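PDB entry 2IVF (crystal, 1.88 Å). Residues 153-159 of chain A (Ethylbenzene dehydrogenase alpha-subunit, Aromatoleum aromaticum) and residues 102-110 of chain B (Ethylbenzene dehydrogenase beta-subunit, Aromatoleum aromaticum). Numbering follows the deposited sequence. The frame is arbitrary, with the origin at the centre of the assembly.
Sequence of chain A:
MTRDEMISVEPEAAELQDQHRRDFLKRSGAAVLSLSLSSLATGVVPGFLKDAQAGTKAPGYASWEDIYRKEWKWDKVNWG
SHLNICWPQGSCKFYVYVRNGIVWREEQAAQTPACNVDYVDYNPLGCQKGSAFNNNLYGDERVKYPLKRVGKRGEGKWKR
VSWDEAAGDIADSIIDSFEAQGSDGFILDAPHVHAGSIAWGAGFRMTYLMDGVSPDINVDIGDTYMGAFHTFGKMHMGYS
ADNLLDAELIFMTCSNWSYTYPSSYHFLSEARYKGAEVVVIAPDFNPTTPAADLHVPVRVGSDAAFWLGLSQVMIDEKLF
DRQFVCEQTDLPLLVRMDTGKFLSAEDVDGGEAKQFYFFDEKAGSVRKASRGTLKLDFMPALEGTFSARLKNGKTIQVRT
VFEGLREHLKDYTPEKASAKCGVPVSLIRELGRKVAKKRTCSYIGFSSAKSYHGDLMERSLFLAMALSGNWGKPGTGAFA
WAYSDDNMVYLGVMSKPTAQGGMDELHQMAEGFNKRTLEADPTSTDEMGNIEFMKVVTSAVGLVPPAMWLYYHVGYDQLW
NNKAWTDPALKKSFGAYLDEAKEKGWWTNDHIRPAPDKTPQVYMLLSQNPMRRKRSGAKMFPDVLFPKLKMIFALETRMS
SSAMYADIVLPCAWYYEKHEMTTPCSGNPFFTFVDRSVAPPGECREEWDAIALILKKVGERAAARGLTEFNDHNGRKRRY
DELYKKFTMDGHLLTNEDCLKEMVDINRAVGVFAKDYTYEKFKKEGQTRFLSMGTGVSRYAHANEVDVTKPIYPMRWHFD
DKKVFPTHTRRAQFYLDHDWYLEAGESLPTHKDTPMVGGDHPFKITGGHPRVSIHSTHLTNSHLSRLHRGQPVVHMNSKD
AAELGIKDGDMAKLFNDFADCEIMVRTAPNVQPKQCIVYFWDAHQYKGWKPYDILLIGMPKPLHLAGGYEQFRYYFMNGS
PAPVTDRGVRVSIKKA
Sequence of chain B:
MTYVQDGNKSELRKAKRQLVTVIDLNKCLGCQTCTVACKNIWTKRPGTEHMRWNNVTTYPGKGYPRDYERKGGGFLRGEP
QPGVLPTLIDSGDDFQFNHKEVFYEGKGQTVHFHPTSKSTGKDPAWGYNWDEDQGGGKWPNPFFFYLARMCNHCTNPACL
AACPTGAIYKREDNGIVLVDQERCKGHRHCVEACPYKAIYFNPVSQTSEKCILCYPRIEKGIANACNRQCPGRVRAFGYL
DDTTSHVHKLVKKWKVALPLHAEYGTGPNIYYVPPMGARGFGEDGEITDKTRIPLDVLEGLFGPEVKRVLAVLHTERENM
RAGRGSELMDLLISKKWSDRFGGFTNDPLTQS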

# COMPACT_ATOMS: atom_id res chain seq x y z
N ARG A 153 15.24 -27.40 -7.52
CA ARG A 153 14.88 -26.14 -6.88
C ARG A 153 14.16 -25.23 -7.85
O ARG A 153 14.65 -24.98 -8.98
N GLY A 154 12.99 -24.76 -7.43
CA GLY A 154 12.19 -23.87 -8.26
C GLY A 154 11.24 -24.54 -9.24
O GLY A 154 10.57 -23.86 -10.00
N GLU A 155 11.21 -25.87 -9.26
CA GLU A 155 10.40 -26.58 -10.24
C GLU A 155 8.92 -26.61 -9.90
O GLU A 155 8.09 -26.92 -10.76
N GLY A 156 8.61 -26.37 -8.62
CA GLY A 156 7.22 -26.31 -8.14
C GLY A 156 6.64 -27.67 -7.86
O GLY A 156 5.42 -27.90 -8.03
N LYS A 157 7.52 -28.59 -7.46
CA LYS A 157 7.13 -29.93 -7.06
C LYS A 157 7.46 -30.13 -5.58
O LYS A 157 8.64 -30.12 -5.18
N TRP A 158 6.40 -30.28 -4.77
CA TRP A 158 6.51 -30.37 -3.34
C TRP A 158 5.72 -31.54 -2.78
O TRP A 158 4.75 -32.03 -3.37
N LYS A 159 6.17 -32.02 -1.63
CA LYS A 159 5.38 -32.96 -0.83
C LYS A 159 5.36 -32.51 0.62
O LYS A 159 6.28 -31.85 1.12
N VAL B 102 1.20 -21.90 -10.00
CA VAL B 102 2.54 -21.35 -9.80
C VAL B 102 3.35 -22.13 -8.73
O VAL B 102 4.55 -22.36 -8.90
N PHE B 103 2.70 -22.59 -7.66
CA PHE B 103 3.46 -23.15 -6.53
C PHE B 103 3.65 -24.65 -6.53
O PHE B 103 4.64 -25.16 -6.01
N TYR B 104 2.67 -25.38 -7.07
CA TYR B 104 2.53 -26.79 -6.75
C TYR B 104 2.43 -27.72 -7.95
O TYR B 104 2.39 -28.94 -7.75
N GLU B 105 2.39 -27.18 -9.16
CA GLU B 105 2.05 -28.00 -10.31
C GLU B 105 3.25 -28.46 -11.11
O GLU B 105 3.10 -29.14 -12.12
N GLY B 106 4.44 -28.21 -10.60
CA GLY B 106 5.64 -28.71 -11.25
C GLY B 106 5.92 -28.03 -12.60
O GLY B 106 6.61 -28.60 -13.46
N LYS B 107 5.39 -26.81 -12.78
CA LYS B 107 5.53 -26.07 -14.03
C LYS B 107 6.74 -25.13 -14.01
O LYS B 107 7.04 -24.47 -15.01
N GLY B 108 7.46 -25.10 -12.88
CA GLY B 108 8.67 -24.30 -12.78
C GLY B 108 8.43 -22.85 -13.10
O GLY B 108 7.38 -22.27 -12.72
N GLN B 109 9.35 -22.26 -13.87
CA GLN B 109 9.22 -20.86 -14.27
C GLN B 109 8.40 -20.65 -15.56
O GLN B 109 8.36 -19.55 -16.08
N THR B 110 7.72 -21.68 -16.03
CA THR B 110 6.93 -21.59 -17.26
C THR B 110 5.58 -20.94 -17.07
O THR B 110 4.86 -20.72 -18.03

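Why do glycines, rather than large side chains, lie at the heart of this contact? Gly B106 and Gly A156 have the largest covered areas, 58 and 49 Å², and their backbones pass within 4.2 Å, CA to CA. Gly A156 O accepts a hydrogen bond from Gly B106 N at 2.8 Å, and one residue earlier Glu A155 O accepts another from Gly B108 N at 2.9 Å. Glu A155 O also meets Gly B106 CA at 3.1 Å in a CA-H...O contact. Both central glycines have positive phi, which by itself favours glycine. At Gly B106 the neighbour matters too: an ideal CB would sit 3.0 Å from Lys A157 CG, a clash.

What do the side chains beside these glycines do? Lys A157 leaves its CA sideways in an extended m, t, t, t rotamer, and its CG packs 3.5 Å from Gly B106 CA, over the space that a side chain there would need. Its NZ reaches back to Glu A155 OE2 at 3.8 Å, a long salt bridge within its own chain. Glu A155 points its CB away, with chi1 and chi2 both t, so its share of the contact comes largely through its backbone.

Which side chain points straight in? Trp A158 does, covered over 41 Å², with chi1 m and chi2 at 107°. Its CD1 lies 3.0 Å from Phe B103 O, which approaches the indole at its edge, near the ring plane. The same CD1 touches Tyr B104 CD1 at 3.7 Å. Tyr B104 starts away from chain A, but its m rotamer (chi1 -57°) brings the ring back nearer; the two rings meet obliquely, planes at 72°. Phe B103, also m, sets off sideways and its end leads away, so its carbonyl rather than its ring meets the tryptophan. A water joins the backbones here, accepting from Trp A158 N at 2.8 Å and donating to Tyr B104 O at 2.7 Å.

How is the other end of the contact held? Gln B109 sets off sideways, yet its m, p rotamer, with chi3 at 62°, brings the amide nearer to chain A, and Gln B109 NE2 donates to Gly A154 O at 2.8 Å. An ideal CB on Gly A154 would come 3.4 Å from Gln B109 NE2 and be jammed against the preceding carbonyl oxygen, a backbone constraint that already calls for glycine.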

# COMPACT_ATOMS: atom_id res chain seq x y z
CB ARG A 153 16.11 -25.45 -6.30
CG ARG A 153 16.72 -26.19 -5.10
CD ARG A 153 18.11 -25.68 -4.72
NE ARG A 153 18.56 -26.26 -3.45
CZ ARG A 153 19.82 -26.28 -3.02
NH1 ARG A 153 20.81 -25.78 -3.75
NH2 ARG A 153 20.09 -26.83 -1.86
CB GLU A 155 10.93 -28.00 -10.40
CG GLU A 155 10.35 -28.66 -11.60
CD GLU A 155 11.06 -29.93 -11.98
OE1 GLU A 155 11.85 -30.47 -11.18
OE2 GLU A 155 10.76 -30.39 -13.10
CB LYS A 157 7.84 -31.00 -7.92
CG LYS A 157 7.57 -30.95 -9.44
CD LYS A 157 8.17 -32.18 -10.13
CE LYS A 157 7.97 -32.16 -11.64
NZ LYS A 157 8.50 -33.38 -12.27
CB TRP A 158 5.89 -29.11 -2.74
CG TRP A 158 6.52 -27.81 -3.11
CD1 TRP A 158 6.02 -26.85 -3.96
CD2 TRP A 158 7.73 -27.28 -2.57
NE1 TRP A 158 6.87 -25.76 -3.98
CE2 TRP A 158 7.92 -26.00 -3.13
CE3 TRP A 158 8.67 -27.76 -1.65
CZ2 TRP A 158 8.99 -25.21 -2.80
CZ3 TRP A 158 9.75 -26.98 -1.33
CH2 TRP A 158 9.90 -25.71 -1.90
CB LYS A 159 5.96 -34.36 -0.95
CG LYS A 159 7.18 -34.65 -0.10
CD LYS A 159 7.73 -36.03 -0.42
CE LYS A 159 9.10 -36.27 0.19
NZ LYS A 159 9.61 -37.63 -0.11
CB VAL B 102 2.48 -19.87 -9.49
CG1 VAL B 102 3.89 -19.33 -9.22
CG2 VAL B 102 1.79 -19.11 -10.62
CB PHE B 103 2.77 -22.76 -5.21
CG PHE B 103 2.49 -21.30 -5.07
CD1 PHE B 103 3.29 -20.33 -5.67
CD2 PHE B 103 1.44 -20.87 -4.26
CE1 PHE B 103 3.04 -18.98 -5.48
CE2 PHE B 103 1.18 -19.51 -4.09
CZ PHE B 103 1.96 -18.56 -4.70
CB TYR B 104 1.27 -26.98 -5.90
CG TYR B 104 1.28 -26.15 -4.64
CD1 TYR B 104 2.33 -26.26 -3.75
CD2 TYR B 104 0.24 -25.30 -4.32
CE1 TYR B 104 2.38 -25.53 -2.62
CE2 TYR B 104 0.28 -24.54 -3.17
CZ TYR B 104 1.37 -24.69 -2.31
OH TYR B 104 1.46 -23.97 -1.15
CB GLU B 105 0.97 -27.32 -11.17
CG GLU B 105 -0.43 -27.52 -10.54
CD GLU B 105 -1.55 -26.87 -11.32
OE1 GLU B 105 -1.35 -26.53 -12.50
OE2 GLU B 105 -2.65 -26.70 -10.73
CB LYS B 107 4.24 -25.29 -14.35
CG LYS B 107 3.05 -26.20 -14.63
CD LYS B 107 1.80 -25.35 -14.95
CE LYS B 107 0.69 -26.16 -15.62
NZ LYS B 107 -0.40 -25.20 -16.11
CB GLN B 109 10.61 -20.23 -14.43
CG GLN B 109 11.32 -19.96 -13.11
CD GLN B 109 11.63 -21.23 -12.37
OE1 GLN B 109 12.37 -22.05 -12.86
NE2 GLN B 109 11.05 -21.40 -11.18
CB THR B 110 6.75 -22.95 -17.93
OG1 THR B 110 5.80 -23.76 -17.21
CG2 THR B 110 8.11 -23.62 -18.07
O HOH W 1 3.74 -29.83 -5.60